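PDB 7ML9: insecticidal protein from Brevibacillus laterosporus, which is active against the western corn rootworm and probably acts by assembling into a membrane-spanning beta-barrel pore. Local coordinates for residues A[38-43]-A[248-254]; A[120-125]-A[195-199]; A[156-161]-A[275-279]. All coordinates share one frame; numbering follows the deposited sequence.

Contact 1: residues A[38-43]-A[248-254]; sequences EDEAGT and KCQQKGW. With EDO (1,2-ethanediol), chain E; EDO (1,2-ethanediol), chain H.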
ATOM      1  N   GLU A  38       9.706 -29.484  -6.791  1.00 16.74           N
ATOM      2  CA  GLU A  38      10.942 -29.410  -6.003  1.00 18.54           C
ATOM      3  C   GLU A  38      11.006 -30.536  -4.987  1.00 17.72           C
ATOM      4  O   GLU A  38      12.037 -31.202  -4.847  1.00 17.31           O
ATOM      5  CB  GLU A  38      11.060 -28.060  -5.276  1.00 18.43           C
ATOM      6  CG  GLU A  38      11.097 -26.869  -6.182  1.00 20.33           C
ATOM      7  CD  GLU A  38      12.480 -26.588  -6.726  1.00 27.52           C
ATOM      8  OE1 GLU A  38      13.431 -27.298  -6.328  1.00 26.16           O
ATOM      9  OE2 GLU A  38      12.616 -25.648  -7.541  1.00 30.66           O
ATOM     10  N   ASP A  39       9.913 -30.751  -4.253  1.00 15.62           N
ATOM     11  CA  ASP A  39       9.876 -31.818  -3.259  1.00 17.84           C
ATOM     12  C   ASP A  39      10.078 -33.177  -3.917  1.00 22.99           C
ATOM     13  O   ASP A  39      10.834 -34.015  -3.413  1.00 19.02           O
ATOM     14  CB  ASP A  39       8.546 -31.772  -2.513  1.00 17.35           C
ATOM     15  CG  ASP A  39       8.461 -32.785  -1.373  1.00 25.67           C
ATOM     16  OD1 ASP A  39       9.500 -33.220  -0.831  1.00 22.17           O
ATOM     17  OD2 ASP A  39       7.333 -33.128  -0.996  1.00 22.28           O
ATOM     18  N   GLU A  40       9.419 -33.397  -5.055  1.00 17.16           N
ATOM     19  CA  GLU A  40       9.585 -34.637  -5.813  1.00 22.65           C
ATOM     20  C   GLU A  40      11.053 -34.892  -6.140  1.00 19.38           C
ATOM     21  O   GLU A  40      11.625 -35.911  -5.738  1.00 21.12           O
ATOM     22  CB  GLU A  40       8.747 -34.560  -7.090  1.00 19.13           C
ATOM     23  CG  GLU A  40       8.720 -35.830  -7.960  1.00 16.48           C
ATOM     24  CD  GLU A  40       7.741 -35.664  -9.113  1.00 16.59           C
ATOM     25  OE1 GLU A  40       8.128 -35.079 -10.160  1.00 21.67           O
ATOM     26  OE2 GLU A  40       6.576 -36.077  -8.952  1.00 21.93           O
ATOM     27  N   ALA A  41      11.682 -33.964  -6.866  1.00 17.28           N
ATOM     28  CA  ALA A  41      13.063 -34.161  -7.288  1.00 20.04           C
ATOM     29  C   ALA A  41      14.007 -34.243  -6.092  1.00 22.53           C
ATOM     30  O   ALA A  41      14.865 -35.133  -6.027  1.00 21.14           O
ATOM     31  CB  ALA A  41      13.489 -33.040  -8.233  1.00 17.43           C
ATOM     32  N   GLY A  42      13.885 -33.302  -5.146  1.00 19.66           N
ATOM     33  CA  GLY A  42      14.791 -33.298  -4.002  1.00 21.45           C
ATOM     34  C   GLY A  42      14.747 -34.587  -3.198  1.00 19.61           C
ATOM     35  O   GLY A  42      15.784 -35.097  -2.761  1.00 21.55           O
ATOM     36  N   THR A  43      13.549 -35.130  -2.981  1.00 17.41           N
ATOM     37  CA  THR A  43      13.410 -36.334  -2.166  1.00 19.85           C
ATOM     38  C   THR A  43      14.040 -37.554  -2.850  1.00 21.17           C
ATOM     39  O   THR A  43      14.703 -38.367  -2.189  1.00 20.38           O
ATOM     40  CB  THR A  43      11.931 -36.572  -1.867  1.00 21.80           C
ATOM     41  OG1 THR A  43      11.425 -35.484  -1.063  1.00 20.60           O
ATOM     42  CG2 THR A  43      11.732 -37.877  -1.116  1.00 21.17           C
ATOM     43  N   LYS A 248       9.268 -27.911   4.279  1.00 15.46           N
ATOM     44  CA  LYS A 248      10.371 -28.811   3.966  1.00 14.13           C
ATOM     45  C   LYS A 248      11.303 -28.192   2.939  1.00 16.07           C
ATOM     46  O   LYS A 248      12.531 -28.196   3.111  1.00 15.82           O
ATOM     47  CB  LYS A 248       9.809 -30.148   3.454  1.00 15.35           C
ATOM     48  CG  LYS A 248      10.880 -31.136   3.011  1.00 19.20           C
ATOM     49  CD  LYS A 248      10.246 -32.463   2.592  1.00 19.08           C
ATOM     50  CE  LYS A 248      11.335 -33.474   2.219  1.00 25.05           C
ATOM     51  NZ  LYS A 248      10.727 -34.614   1.481  1.00 24.81           N
ATOM     52  N   CYS A 249      10.728 -27.641   1.864  1.00 12.23           N
ATOM     53  CA  CYS A 249      11.520 -27.119   0.762  1.00 15.47           C
ATOM     54  C   CYS A 249      12.374 -25.933   1.205  1.00 17.90           C
ATOM     55  O   CYS A 249      13.530 -25.801   0.775  1.00 14.94           O
ATOM     56  CB  CYS A 249      10.580 -26.730  -0.378  1.00 18.26           C
ATOM     57  SG  CYS A 249      10.117 -28.209  -1.376  1.00 21.61           S
ATOM     58  N   GLN A 250      11.832 -25.084   2.084  1.00 16.14           N
ATOM     59  CA  GLN A 250      12.609 -23.959   2.603  1.00 16.19           C
ATOM     60  C   GLN A 250      13.717 -24.428   3.540  1.00 17.39           C
ATOM     61  O   GLN A 250      14.837 -23.908   3.484  1.00 20.31           O
ATOM     62  CB  GLN A 250      11.677 -22.969   3.296  1.00 18.19           C
ATOM     63  CG  GLN A 250      10.818 -22.223   2.266  1.00 15.70           C
ATOM     64  CD  GLN A 250       9.965 -21.108   2.869  1.00 18.22           C
ATOM     65  OE1 GLN A 250       9.454 -21.224   3.981  1.00 17.71           O
ATOM     66  NE2 GLN A 250       9.796 -20.031   2.113  1.00 19.42           N
ATOM     67  N   GLN A 251      13.435 -25.432   4.382  1.00 14.96           N
ATOM     68  CA  GLN A 251      14.479 -26.019   5.222  1.00 16.67           C
ATOM     69  C   GLN A 251      15.603 -26.627   4.381  1.00 21.91           C
ATOM     70  O   GLN A 251      16.789 -26.468   4.703  1.00 19.72           O
ATOM     71  CB  GLN A 251      13.849 -27.059   6.150  1.00 17.65           C
ATOM     72  CG  GLN A 251      14.797 -27.660   7.175  1.00 22.49           C
ATOM     73  CD  GLN A 251      14.094 -28.658   8.066  1.00 22.67           C
ATOM     74  OE1 GLN A 251      13.749 -29.759   7.639  1.00 28.70           O
ATOM     75  NE2 GLN A 251      13.870 -28.279   9.299  1.00 23.34           N
ATOM     76  N   LYS A 252      15.254 -27.294   3.273  1.00 19.43           N
ATOM     77  CA  LYS A 252      16.236 -27.965   2.422  1.00 16.67           C
ATOM     78  C   LYS A 252      16.951 -27.044   1.457  1.00 23.55           C
ATOM     79  O   LYS A 252      17.968 -27.444   0.888  1.00 21.44           O
ATOM     80  CB  LYS A 252      15.565 -29.055   1.567  1.00 20.55           C
ATOM     81  CG  LYS A 252      14.828 -30.123   2.337  1.00 20.58           C
ATOM     82  CD  LYS A 252      15.751 -31.233   2.762  1.00 22.80           C
ATOM     83  CE  LYS A 252      15.015 -32.273   3.579  1.00 21.54           C
ATOM     84  NZ  LYS A 252      16.047 -33.200   4.155  1.00 23.63           N
ATOM     85  N   GLY A 253      16.431 -25.853   1.197  1.00 17.40           N
ATOM     86  CA  GLY A 253      17.005 -25.088   0.122  1.00 15.02           C
ATOM     87  C   GLY A 253      16.587 -25.533  -1.258  1.00 18.01           C
ATOM     88  O   GLY A 253      17.312 -25.283  -2.219  1.00 21.53           O
ATOM     89  N   TRP A 254      15.439 -26.192  -1.394  1.00 15.42           N
ATOM     90  CA  TRP A 254      14.959 -26.629  -2.704  1.00 18.30           C
ATOM     91  C   TRP A 254      14.066 -25.553  -3.315  1.00 21.71           C
ATOM     92  O   TRP A 254      12.892 -25.440  -2.957  1.00 21.85           O
ATOM     93  CB  TRP A 254      14.187 -27.936  -2.584  1.00 18.92           C
ATOM     94  CG  TRP A 254      14.987 -29.110  -2.057  1.00 18.80           C
ATOM     95  CD1 TRP A 254      16.349 -29.218  -1.958  1.00 20.92           C
ATOM     96  CD2 TRP A 254      14.444 -30.339  -1.557  1.00 16.66           C
ATOM     97  NE1 TRP A 254      16.682 -30.453  -1.425  1.00 20.80           N
ATOM     98  CE2 TRP A 254      15.532 -31.156  -1.176  1.00 18.28           C
ATOM     99  CE3 TRP A 254      13.141 -30.830  -1.403  1.00 16.15           C
ATOM    100  CZ2 TRP A 254      15.353 -32.437  -0.644  1.00 18.75           C
ATOM    101  CZ3 TRP A 254      12.961 -32.102  -0.873  1.00 18.63           C
ATOM    102  CH2 TRP A 254      14.066 -32.892  -0.497  1.00 19.14           C
TER
HETATM  103  C1  EDO E 404      20.003 -30.885   0.085  1.00 40.26           C
HETATM  104  O1  EDO E 404      19.232 -29.716   0.358  1.00 29.64           O
HETATM  105  C2  EDO E 404      19.510 -31.986   1.011  1.00 33.97           C
HETATM  106  O2  EDO E 404      18.508 -32.724   0.308  1.00 27.64           O
HETATM  107  C1  EDO H 407       6.641 -34.581   2.234  1.00 32.42           C
HETATM  108  O1  EDO H 407       7.651 -34.421   1.228  1.00 37.54           O
HETATM  109  C2  EDO H 407       6.551 -33.324   3.089  1.00 36.93           C
HETATM  110  O2  EDO H 407       5.998 -33.687   4.356  1.00 51.53           O

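Contact 2: residues A[120-125]-A[195-199]; sequences TMDQEL and KVPAG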
ATOM      1  N   THR A 120     -11.557  55.287  18.573  1.00 28.79           N
ATOM      2  CA  THR A 120     -10.774  55.877  19.651  1.00 31.12           C
ATOM      3  C   THR A 120     -10.354  54.853  20.693  1.00 30.75           C
ATOM      4  O   THR A 120      -9.546  55.173  21.569  1.00 26.62           O
ATOM      5  CB  THR A 120     -11.572  57.000  20.322  1.00 29.90           C
ATOM      6  OG1 THR A 120     -12.806  56.469  20.815  1.00 27.90           O
ATOM      7  CG2 THR A 120     -11.875  58.111  19.310  1.00 30.09           C
ATOM      8  N   MET A 121     -10.886  53.635  20.615  1.00 26.11           N
ATOM      9  CA  MET A 121     -10.566  52.554  21.532  1.00 25.59           C
ATOM     10  C   MET A 121      -9.923  51.406  20.762  1.00 27.89           C
ATOM     11  O   MET A 121     -10.332  51.105  19.633  1.00 25.02           O
ATOM     12  CB  MET A 121     -11.832  52.047  22.237  1.00 23.84           C
ATOM     13  CG  MET A 121     -12.680  53.151  22.874  1.00 32.27           C
ATOM     14  SD  MET A 121     -11.758  53.947  24.215  1.00 34.04           S
ATOM     15  CE  MET A 121     -11.774  52.635  25.443  1.00 29.22           C
ATOM     16  N   ASP A 122      -8.909  50.781  21.364  1.00 26.76           N
ATOM     17  CA  ASP A 122      -8.418  49.498  20.872  1.00 26.55           C
ATOM     18  C   ASP A 122      -9.569  48.498  20.827  1.00 28.69           C
ATOM     19  O   ASP A 122     -10.408  48.459  21.727  1.00 27.13           O
ATOM     20  CB  ASP A 122      -7.325  48.948  21.786  1.00 29.05           C
ATOM     21  CG  ASP A 122      -6.077  49.797  21.798  1.00 35.44           C
ATOM     22  OD1 ASP A 122      -5.990  50.766  21.009  1.00 33.46           O
ATOM     23  OD2 ASP A 122      -5.172  49.476  22.605  1.00 37.13           O
ATOM     24  N   GLN A 123      -9.610  47.674  19.781  1.00 27.51           N
ATOM     25  CA  GLN A 123     -10.696  46.720  19.624  1.00 26.39           C
ATOM     26  C   GLN A 123     -10.147  45.313  19.404  1.00 27.30           C
ATOM     27  O   GLN A 123      -9.030  45.120  18.912  1.00 26.08           O
ATOM     28  CB  GLN A 123     -11.638  47.114  18.452  1.00 23.83           C
ATOM     29  CG  GLN A 123     -12.241  48.524  18.582  1.00 24.67           C
ATOM     30  CD  GLN A 123     -13.335  48.598  19.630  1.00 25.49           C
ATOM     31  OE1 GLN A 123     -13.725  47.585  20.196  1.00 25.43           O
ATOM     32  NE2 GLN A 123     -13.821  49.811  19.908  1.00 25.34           N
ATOM     33  N   GLU A 124     -10.948  44.330  19.786  1.00 31.22           N
ATOM     34  CA  GLU A 124     -10.702  42.942  19.410  1.00 31.99           C
ATOM     35  C   GLU A 124     -11.730  42.621  18.334  1.00 22.00           C
ATOM     36  O   GLU A 124     -12.931  42.548  18.617  1.00 29.00           O
ATOM     37  CB  GLU A 124     -10.801  42.007  20.613  1.00 42.98           C
ATOM     38  CG  GLU A 124      -9.442  41.489  21.065  1.00 56.96           C
ATOM     39  CD  GLU A 124      -9.407  41.146  22.545  1.00 81.17           C
ATOM     40  OE1 GLU A 124      -8.328  41.283  23.168  1.00 81.52           O
ATOM     41  OE2 GLU A 124     -10.469  40.753  23.075  1.00 81.33           O
ATOM     42  N   LEU A 125     -11.254  42.499  17.099  1.00 23.76           N
ATOM     43  CA  LEU A 125     -12.090  42.387  15.909  1.00 22.33           C
ATOM     44  C   LEU A 125     -11.996  40.969  15.354  1.00 24.80           C
ATOM     45  O   LEU A 125     -10.897  40.423  15.224  1.00 28.51           O
ATOM     46  CB  LEU A 125     -11.653  43.407  14.854  1.00 21.00           C
ATOM     47  CG  LEU A 125     -11.775  44.869  15.309  1.00 24.65           C
ATOM     48  CD1 LEU A 125     -11.332  45.846  14.206  1.00 24.36           C
ATOM     49  CD2 LEU A 125     -13.197  45.119  15.734  1.00 20.83           C
ATOM     50  N   LYS A 195      -6.496  41.800  17.968  1.00 33.08           N
ATOM     51  CA  LYS A 195      -6.432  43.102  18.628  1.00 31.63           C
ATOM     52  C   LYS A 195      -5.954  44.147  17.622  1.00 26.73           C
ATOM     53  O   LYS A 195      -4.852  44.034  17.080  1.00 30.60           O
ATOM     54  CB  LYS A 195      -5.510  43.057  19.849  1.00 38.35           C
ATOM     55  CG  LYS A 195      -5.286  44.425  20.505  1.00 43.66           C
ATOM     56  CD  LYS A 195      -4.957  44.306  22.002  1.00 55.84           C
ATOM     57  CE  LYS A 195      -4.082  45.465  22.489  1.00 53.00           C
ATOM     58  NZ  LYS A 195      -2.924  45.726  21.574  1.00 56.53           N
ATOM     59  N   VAL A 196      -6.798  45.138  17.343  1.00 26.35           N
ATOM     60  CA  VAL A 196      -6.459  46.211  16.408  1.00 25.40           C
ATOM     61  C   VAL A 196      -6.480  47.531  17.173  1.00 27.98           C
ATOM     62  O   VAL A 196      -7.545  47.959  17.642  1.00 22.75           O
ATOM     63  CB  VAL A 196      -7.425  46.251  15.215  1.00 29.69           C
ATOM     64  CG1 VAL A 196      -6.960  47.292  14.200  1.00 23.04           C
ATOM     65  CG2 VAL A 196      -7.534  44.863  14.561  1.00 24.78           C
ATOM     66  N   PRO A 197      -5.336  48.188  17.341  1.00 30.22           N
ATOM     67  CA  PRO A 197      -5.295  49.413  18.156  1.00 28.01           C
ATOM     68  C   PRO A 197      -6.035  50.584  17.522  1.00 27.71           C
ATOM     69  O   PRO A 197      -6.166  50.690  16.295  1.00 20.98           O
ATOM     70  CB  PRO A 197      -3.796  49.715  18.265  1.00 29.68           C
ATOM     71  CG  PRO A 197      -3.109  48.409  18.001  1.00 28.54           C
ATOM     72  CD  PRO A 197      -3.992  47.688  17.007  1.00 28.37           C
ATOM     73  N   ALA A 198      -6.487  51.500  18.385  1.00 28.45           N
ATOM     74  CA  ALA A 198      -7.171  52.707  17.928  1.00 24.00           C
ATOM     75  C   ALA A 198      -6.406  53.374  16.787  1.00 19.38           C
ATOM     76  O   ALA A 198      -5.179  53.484  16.822  1.00 25.98           O
ATOM     77  CB  ALA A 198      -7.342  53.686  19.101  1.00 26.74           C
ATOM     78  N   GLY A 199      -7.138  53.792  15.757  1.00 24.48           N
ATOM     79  CA  GLY A 199      -6.550  54.472  14.624  1.00 23.20           C
ATOM     80  C   GLY A 199      -5.792  53.594  13.650  1.00 27.89           C
ATOM     81  O   GLY A 199      -5.230  54.120  12.682  1.00 25.59           O
TER

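Contact 3: residues A[156-161]-A[275-279]; sequences MKFPIA and FKSNY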
ATOM      1  N   MET A 156      -6.003  -0.886   2.429  1.00 27.07           N
ATOM      2  CA  MET A 156      -4.966  -0.559   3.387  1.00 31.51           C
ATOM      3  C   MET A 156      -5.232   0.825   3.959  1.00 35.36           C
ATOM      4  O   MET A 156      -5.541   1.757   3.215  1.00 29.38           O
ATOM      5  CB  MET A 156      -3.590  -0.590   2.739  1.00 27.21           C
ATOM      6  CG  MET A 156      -2.509  -0.651   3.771  1.00 36.20           C
ATOM      7  SD  MET A 156      -1.042   0.178   3.201  1.00 56.90           S
ATOM      8  CE  MET A 156      -1.674   1.792   2.838  1.00 29.82           C
ATOM      9  N   LYS A 157      -5.108   0.949   5.276  1.00 37.32           N
ATOM     10  CA  LYS A 157      -5.288   2.215   5.973  1.00 40.61           C
ATOM     11  C   LYS A 157      -3.956   2.720   6.505  1.00 41.11           C
ATOM     12  O   LYS A 157      -3.112   1.937   6.946  1.00 39.62           O
ATOM     13  CB  LYS A 157      -6.285   2.076   7.124  1.00 42.71           C
ATOM     14  CG  LYS A 157      -7.651   1.580   6.689  1.00 52.52           C
ATOM     15  CD  LYS A 157      -8.359   0.806   7.803  1.00 64.22           C
ATOM     16  CE  LYS A 157      -8.049   1.355   9.190  1.00 62.78           C
ATOM     17  NZ  LYS A 157      -8.398   2.799   9.317  1.00 69.37           N
ATOM     18  N   PHE A 158      -3.777   4.033   6.468  1.00 36.07           N
ATOM     19  CA  PHE A 158      -2.551   4.662   6.913  1.00 29.29           C
ATOM     20  C   PHE A 158      -2.892   5.994   7.561  1.00 42.70           C
ATOM     21  O   PHE A 158      -3.880   6.634   7.182  1.00 34.61           O
ATOM     22  CB  PHE A 158      -1.572   4.879   5.748  1.00 33.56           C
ATOM     23  CG  PHE A 158      -2.183   5.552   4.544  1.00 33.40           C
ATOM     24  CD1 PHE A 158      -2.967   4.835   3.649  1.00 34.20           C
ATOM     25  CD2 PHE A 158      -1.957   6.897   4.296  1.00 37.04           C
ATOM     26  CE1 PHE A 158      -3.517   5.447   2.534  1.00 32.61           C
ATOM     27  CE2 PHE A 158      -2.507   7.520   3.179  1.00 34.83           C
ATOM     28  CZ  PHE A 158      -3.288   6.796   2.298  1.00 34.47           C
ATOM     29  N   PRO A 159      -2.111   6.426   8.546  1.00 46.01           N
ATOM     30  CA  PRO A 159      -2.330   7.754   9.124  1.00 47.21           C
ATOM     31  C   PRO A 159      -1.728   8.832   8.240  1.00 43.32           C
ATOM     32  O   PRO A 159      -0.732   8.622   7.544  1.00 39.04           O
ATOM     33  CB  PRO A 159      -1.608   7.682  10.478  1.00 46.64           C
ATOM     34  CG  PRO A 159      -1.033   6.265  10.579  1.00 51.36           C
ATOM     35  CD  PRO A 159      -0.971   5.748   9.180  1.00 45.39           C
ATOM     36  N   ILE A 160      -2.364   9.999   8.261  1.00 42.83           N
ATOM     37  CA  ILE A 160      -1.910  11.150   7.495  1.00 41.10           C
ATOM     38  C   ILE A 160      -1.830  12.350   8.429  1.00 46.43           C
ATOM     39  O   ILE A 160      -2.359  12.335   9.543  1.00 39.09           O
ATOM     40  CB  ILE A 160      -2.836  11.463   6.307  1.00 43.61           C
ATOM     41  CG1 ILE A 160      -4.238  11.787   6.822  1.00 41.83           C
ATOM     42  CG2 ILE A 160      -2.858  10.302   5.315  1.00 36.48           C
ATOM     43  CD1 ILE A 160      -5.101  12.466   5.796  1.00 40.73           C
ATOM     44  N   ALA A 161      -1.160  13.399   7.950  1.00 42.68           N
ATOM     45  CA  ALA A 161      -1.068  14.678   8.652  1.00 45.75           C
ATOM     46  C   ALA A 161      -0.565  14.471  10.077  1.00 48.55           C
ATOM     47  O   ALA A 161      -1.237  14.787  11.060  1.00 46.11           O
ATOM     48  CB  ALA A 161      -2.413  15.408   8.643  1.00 41.46           C
ATOM     49  N   PHE A 275       1.959   3.954  -2.390  1.00 20.59           N
ATOM     50  CA  PHE A 275       0.804   4.847  -2.331  1.00 19.58           C
ATOM     51  C   PHE A 275       1.279   6.276  -2.122  1.00 19.05           C
ATOM     52  O   PHE A 275       2.406   6.526  -1.688  1.00 19.82           O
ATOM     53  CB  PHE A 275      -0.171   4.465  -1.211  1.00 18.00           C
ATOM     54  CG  PHE A 275       0.381   4.707   0.167  1.00 25.26           C
ATOM     55  CD1 PHE A 275       1.132   3.729   0.802  1.00 19.92           C
ATOM     56  CD2 PHE A 275       0.164   5.916   0.823  1.00 26.22           C
ATOM     57  CE1 PHE A 275       1.653   3.944   2.068  1.00 28.01           C
ATOM     58  CE2 PHE A 275       0.683   6.143   2.085  1.00 24.80           C
ATOM     59  CZ  PHE A 275       1.427   5.153   2.715  1.00 28.87           C
ATOM     60  N   LYS A 276       0.398   7.218  -2.434  1.00 21.36           N
ATOM     61  CA  LYS A 276       0.682   8.618  -2.135  1.00 20.75           C
ATOM     62  C   LYS A 276      -0.641   9.338  -1.938  1.00 24.81           C
ATOM     63  O   LYS A 276      -1.689   8.886  -2.411  1.00 21.80           O
ATOM     64  CB  LYS A 276       1.503   9.279  -3.238  1.00 25.52           C
ATOM     65  CG  LYS A 276       0.833   9.280  -4.584  1.00 29.77           C
ATOM     66  CD  LYS A 276       1.683  10.016  -5.598  1.00 34.43           C
ATOM     67  CE  LYS A 276       1.134   9.836  -7.006  1.00 44.54           C
ATOM     68  NZ  LYS A 276       1.243  11.077  -7.819  1.00 55.68           N
ATOM     69  N   SER A 277      -0.585  10.466  -1.230  1.00 22.10           N
ATOM     70  CA  SER A 277      -1.804  11.182  -0.879  1.00 18.64           C
ATOM     71  C   SER A 277      -1.452  12.640  -0.613  1.00 24.42           C
ATOM     72  O   SER A 277      -0.344  12.946  -0.169  1.00 22.17           O
ATOM     73  CB  SER A 277      -2.465  10.545   0.339  1.00 23.39           C
ATOM     74  OG  SER A 277      -3.786  10.995   0.518  1.00 31.49           O
ATOM     75  N   ASN A 278      -2.392  13.541  -0.914  1.00 23.03           N
ATOM     76  CA  ASN A 278      -2.186  14.961  -0.637  1.00 19.90           C
ATOM     77  C   ASN A 278      -3.453  15.573  -0.050  1.00 28.52           C
ATOM     78  O   ASN A 278      -4.572  15.091  -0.270  1.00 24.85           O
ATOM     79  CB  ASN A 278      -1.764  15.728  -1.880  1.00 26.39           C
ATOM     80  CG  ASN A 278      -2.886  15.835  -2.890  1.00 38.04           C
ATOM     81  OD1 ASN A 278      -3.088  14.919  -3.689  1.00 30.86           O
ATOM     82  ND2 ASN A 278      -3.632  16.942  -2.853  1.00 32.27           N
ATOM     83  N   TYR A 279      -3.265  16.647   0.712  1.00 21.50           N
ATOM     84  CA  TYR A 279      -4.331  17.152   1.564  1.00 22.29           C
ATOM     85  C   TYR A 279      -3.911  18.519   2.091  1.00 25.27           C
ATOM     86  O   TYR A 279      -2.721  18.852   2.121  1.00 25.73           O
ATOM     87  CB  TYR A 279      -4.622  16.188   2.725  1.00 24.01           C
ATOM     88  CG  TYR A 279      -3.357  15.581   3.305  1.00 30.72           C
ATOM     89  CD1 TYR A 279      -2.553  16.306   4.187  1.00 30.41           C
ATOM     90  CD2 TYR A 279      -2.948  14.295   2.957  1.00 26.82           C
ATOM     91  CE1 TYR A 279      -1.379  15.767   4.709  1.00 34.34           C
ATOM     92  CE2 TYR A 279      -1.775  13.750   3.468  1.00 31.68           C
ATOM     93  CZ  TYR A 279      -0.996  14.488   4.345  1.00 37.66           C
ATOM     94  OH  TYR A 279       0.165  13.944   4.861  1.00 37.99           O
TER

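Contact 1: residues A[38-43]-A[248-254]
The indole of Trp254 lies flat against Gly42, whose CA sits 3.5 Å from the centroid of the six-membered ring and 10° off its normal, a CH-pi contact over one face. Lys252 CB covers the opposite face near the rim, so the ring is sandwiched between its own helix end and helix 28-48. In the ring plane lie Asp39 OD1, 3.6 Å from Trp254 CZ3, and O2 of an ethanediol molecule, to which Trp254 NE1 makes a weak hydrogen bond. This is helix-helix packing with a Schellman motif: Gly253, with positive phi, ends helix 242-252, and Trp254 N turns back to Cys249 O (2.9 Å), which delivers the indole to the neighbouring helix. Glycine at 42 lets the ring lie directly on the backbone. The two helical segments run at 51° to each other, their axes 10.6 Å apart, and the small Cys249 fits between them with SG 3.8 Å from Asp39 N. At the polar side, Lys248 holds CG anti to its own N (chi1 176°) and stays extended, long enough for NZ to reach two protein partners and a second ethanediol's hydroxyl. It forms a salt bridge to Asp39 OD1 (3.0 Å) on the syn lone pair, while Asp39 OD2 pairs with Arg229 and accepts from the same ethanediol. The bond from NZ to Thr43 OG1 measures 2.8 Å, and that hydroxyl donates to Asp39 O, which Thr43 N reaches from the opposite face of the carbonyl plane.

Contact 2: residues A[120-125]-A[195-199]
A two-stranded antiparallel ribbon, strands 123-126 and 193-196, joins these segments near one end of the elongated molecule, with Gln123 and Val196 as its hydrogen-bonded pair. Gln123 N donates to Val196 O at 3.0 Å, and Val196 N returns a shorter bond of 2.7 Å to Gln123 O. Glu124 and Lys195 form the adjacent non-hydrogen-bonded pair, where Lys195 CA also brings a C-H toward Gln123 O. Both are charged, exposed residues on the same face, as suits a surface ribbon. On the face carrying Gln123 and Val196, Leu125 crosses Val196 at about a right angle, its CD1 branch meeting CG2 at 3.9 Å; Tyr202 adds to the cover of this buried valine. Pro197 falls where a backbone N-H would point away from the partner strand, so its lack costs nothing; the next inward amide, Ala198 N, is taken by Asp122 OD1 at 2.8 Å in a nearly straight bond (168°). The amide meets the anti side of that oxygen, 25° out of the carboxylate plane. With CG set anti to the carbonyl carbon (chi1 -65°), the short acid leans across to Pro197 and Ala198. Its OD2 is 4.5 Å from Lys195 NZ, not in direct contact, though the opposite charges probably attract. The small Ala198 CB closes against the Thr120 carbonyl carbon. The whole is an antiparallel beta ribbon continued past its last backbone pair by an aspartate-to-amide bond.

Contact 3: residues A[156-161]-A[275-279]
Aromatic packing dominates between Phe158 and Phe275, whose rings slide past each other with centroids 4.3 Å apart and planes at 36°, an oblique pair. Phe275 CE2 stands over the rim of one Phe158 face, 3.5 Å from CD2. The Phe158 edge meets the small CB of Ser277 at 4.1 Å from CE2. Both phenylalanines place CG between the backbone N and the carbonyl carbon (chi1 50° for Phe158), which sends the rings into the space between the strands. Met156 CE makes a CH-pi contact over the Phe275 face that Phe158 also meets, 4.3 Å from the centroid; its sulfur lies farther off and oblique, a Met-aromatic contact. Flexible methionine can follow the ring surface closely. Aliphatic contact takes over at Tyr279, where branched Ile160 puts CD1 over one ring face and CB 3.8 Å from CE2, while Ala161 CB touches CE1. The polar contribution is modest: Ala161 N makes a weak hydrogen bond of 3.4 Å to Tyr279 OH. Ser277 OG is satisfied by Thr138 and the carbonyl of Ser137. Met156, Phe158 and Ile160 face inward, whereas Lys157 and Pro159 are exposed, an alternation consistent with the amphipathic insertion hairpin of epsilon-toxin-like pore formers. The strand segments run at 39°, 9.7 Å apart at closest approach, so they pack face to face and share no ladder. Strand 153-160 pairs with 165-172 as a hairpin laid on the large sheet, in which strand 266-289 is flanked at this level by 130-147 and 201-229, while Leu95 of strand 86-115 touches both phenylalanines.

The three contacts are strung along one elongated molecule. Contact 1 and contact 2 lie on opposite sides of its centre, with centres about 84 Å apart, and the centre of contact 3 lies between them, about 42 Å from that of contact 1 and about 43 Å from that of contact 2. None touches another. Along the sequence contact 2 is nested within the loop closed by contact 1, while contact 3 alternates with both, so the chain runs repeatedly along the body. The bound sodium ion, held by Glu30 and Asp34, belongs to the contact 1 end, about 8 Å from the Glu38 side chain; a samarium ion lies about 9 Å from the Phe275 side chain of contact 3.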